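Aspartokinase (Clostridium acetobutylicum, PDB 3TVI) probably catalyses the ATP-dependent phosphorylation of the beta-carboxyl group of aspartate, the first step toward threonine, methionine and lysine. Local coordinates at residues R115-N120 with P169-S174. Numbering follows the deposited sequence.
Sequences RGEYLN and PGFYGS
Pro-169 meets helix 109-127 of the amino acid kinase domain at the helix backbone, its CB lying 3.9 Å from CA of Tyr-118 and close to the carbonyl O of Glu-117. At Gly-170 the backbone itself does the touching, its N 3.8 Å from CB of Glu-117. At Phe-171 the Glu-117 side chain, bent at chi2 (-64°), crosses obliquely: CG lies in the plane of the phenyl ring at its edge, 3.5 Å from Phe-171 CB, and OE2 approaches ring atom CD2. The carboxylate stands nearly upright to the ring, their planes 83° apart. Tyr-172 then opens strand 172-174 and turns its ring back to the helix, CG in the crowded position (chi1 72°). Over one ring face, NH1 of Arg-115 sits 3.9 Å from CZ of Tyr-172 in an off-centre cation-pi contact, while the Tyr-172 hydroxyl touches the edge of the Tyr-118 ring and hydrogen-bonds to Asp-134. Asp-134 also forms a weak, long ion pair with Arg-115, so ring and carboxylate probably share in balancing the buried guanidinium charge. Glu-117, a predicted substrate-binding residue beside Thr-52, is thus flanked by Gly-170 and Phe-171 through van der Waals contacts, consistent with a carboxylate that could take part in binding aspartate.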
loop_
_atom_site.group_PDB
_atom_site.type_symbol
_atom_site.label_atom_id
_atom_site.label_comp_id
_atom_site.label_asym_id
_atom_site.label_seq_id
_atom_site.Cartn_x
_atom_site.Cartn_y
_atom_site.Cartn_z
ATOM N N ARG B 115 -11.391 -33.348 26.964
ATOM C CA ARG B 115 -11.750 -33.781 28.316
ATOM C C ARG B 115 -11.226 -32.867 29.430
ATOM O O ARG B 115 -11.733 -32.895 30.555
ATOM C CB ARG B 115 -11.344 -35.244 28.548
ATOM C CG ARG B 115 -12.470 -36.236 28.291
ATOM C CD ARG B 115 -13.211 -35.985 26.980
ATOM N NE ARG B 115 -14.668 -35.981 27.147
ATOM C CZ ARG B 115 -15.526 -35.296 26.390
ATOM N NH1 ARG B 115 -15.104 -34.516 25.402
ATOM N NH2 ARG B 115 -16.830 -35.371 26.631
ATOM N N GLY B 116 -10.234 -32.040 29.130
ATOM C CA GLY B 116 -9.807 -31.024 30.089
ATOM C C GLY B 116 -10.942 -30.088 30.478
ATOM O O GLY B 116 -11.101 -29.739 31.646
ATOM N N GLU B 117 -11.746 -29.701 29.491
ATOM C CA GLU B 117 -12.824 -28.733 29.695
ATOM C C GLU B 117 -13.995 -29.453 30.337
ATOM O O GLU B 117 -14.585 -28.967 31.303
ATOM C CB GLU B 117 -13.279 -28.098 28.377
ATOM C CG GLU B 117 -12.303 -28.173 27.208
ATOM C CD GLU B 117 -11.002 -27.423 27.440
ATOM O OE1 GLU B 117 -10.952 -26.638 28.407
ATOM O OE2 GLU B 117 -10.037 -27.612 26.659
ATOM N N TYR B 118 -14.320 -30.618 29.783
ATOM C CA TYR B 118 -15.335 -31.526 30.342
ATOM C C TYR B 118 -15.160 -31.767 31.848
ATOM O O TYR B 118 -16.109 -31.613 32.617
ATOM C CB TYR B 118 -15.309 -32.868 29.589
ATOM C CG TYR B 118 -16.251 -33.903 30.143
ATOM C CD1 TYR B 118 -17.573 -33.956 29.733
ATOM C CD2 TYR B 118 -15.821 -34.827 31.091
ATOM C CE1 TYR B 118 -18.446 -34.900 30.248
ATOM C CE2 TYR B 118 -16.686 -35.772 31.613
ATOM C CZ TYR B 118 -17.998 -35.803 31.186
ATOM O OH TYR B 118 -18.866 -36.735 31.706
ATOM N N LEU B 119 -13.959 -32.140 32.274
ATOM C CA LEU B 119 -13.751 -32.458 33.684
ATOM C C LEU B 119 -13.973 -31.220 34.554
ATOM O O LEU B 119 -14.671 -31.283 35.567
ATOM C CB LEU B 119 -12.362 -33.052 33.921
ATOM C CG LEU B 119 -12.128 -34.453 33.343
ATOM C CD1 LEU B 119 -10.677 -34.888 33.507
ATOM C CD2 LEU B 119 -13.061 -35.455 33.994
ATOM N N ASN B 120 -13.399 -30.090 34.152
ATOM C CA ASN B 120 -13.678 -28.824 34.830
ATOM C C ASN B 120 -15.171 -28.528 34.849
ATOM O O ASN B 120 -15.701 -27.974 35.819
ATOM C CB ASN B 120 -12.937 -27.667 34.154
ATOM C CG ASN B 120 -11.525 -27.504 34.666
ATOM O OD1 ASN B 120 -11.086 -28.245 35.536
ATOM N ND2 ASN B 120 -10.805 -26.525 34.131
ATOM N N PRO B 169 -19.404 -27.037 29.350
ATOM C CA PRO B 169 -17.969 -27.107 29.099
ATOM C C PRO B 169 -17.660 -26.480 27.757
ATOM O O PRO B 169 -18.569 -26.266 26.955
ATOM C CB PRO B 169 -17.678 -28.604 29.113
ATOM C CG PRO B 169 -18.939 -29.220 28.630
ATOM C CD PRO B 169 -20.066 -28.321 29.070
ATOM N N GLY B 170 -16.393 -26.190 27.512
ATOM C CA GLY B 170 -16.048 -25.170 26.546
ATOM C C GLY B 170 -15.841 -25.612 25.120
ATOM O O GLY B 170 -16.673 -25.366 24.229
ATOM N N PHE B 171 -14.744 -26.318 24.921
ATOM C CA PHE B 171 -13.915 -26.129 23.724
ATOM C C PHE B 171 -14.300 -27.037 22.553
ATOM O O PHE B 171 -13.543 -27.177 21.611
ATOM C CB PHE B 171 -12.467 -26.251 24.238
ATOM C CG PHE B 171 -11.445 -26.740 23.270
ATOM C CD1 PHE B 171 -11.101 -26.009 22.156
ATOM C CD2 PHE B 171 -10.710 -27.875 23.571
ATOM C CE1 PHE B 171 -10.099 -26.449 21.303
ATOM C CE2 PHE B 171 -9.711 -28.319 22.729
ATOM C CZ PHE B 171 -9.404 -27.602 21.588
ATOM N N TYR B 172 -15.517 -27.587 22.586
ATOM C CA TYR B 172 -15.915 -28.623 21.647
ATOM C C TYR B 172 -17.420 -28.711 21.471
ATOM O O TYR B 172 -18.175 -28.002 22.132
ATOM C CB TYR B 172 -15.401 -29.975 22.132
ATOM C CG TYR B 172 -16.131 -30.504 23.341
ATOM C CD1 TYR B 172 -17.205 -31.367 23.203
ATOM C CD2 TYR B 172 -15.752 -30.131 24.625
ATOM C CE1 TYR B 172 -17.883 -31.845 24.312
ATOM C CE2 TYR B 172 -16.421 -30.613 25.739
ATOM C CZ TYR B 172 -17.483 -31.465 25.575
ATOM O OH TYR B 172 -18.143 -31.936 26.677
ATOM N N GLY B 173 -17.834 -29.597 20.568
ATOM C CA GLY B 173 -19.244 -29.891 20.297
ATOM C C GLY B 173 -19.348 -31.202 19.529
ATOM O O GLY B 173 -18.375 -31.953 19.450
ATOM N N SER B 174 -20.506 -31.493 18.949
ATOM C CA SER B 174 -20.664 -32.746 18.209
ATOM C C SER B 174 -20.519 -32.519 16.708
ATOM O O SER B 174 -21.026 -31.535 16.179
ATOM C CB SER B 174 -22.012 -33.394 18.531
ATOM O OG SER B 174 -21.996 -33.988 19.826
#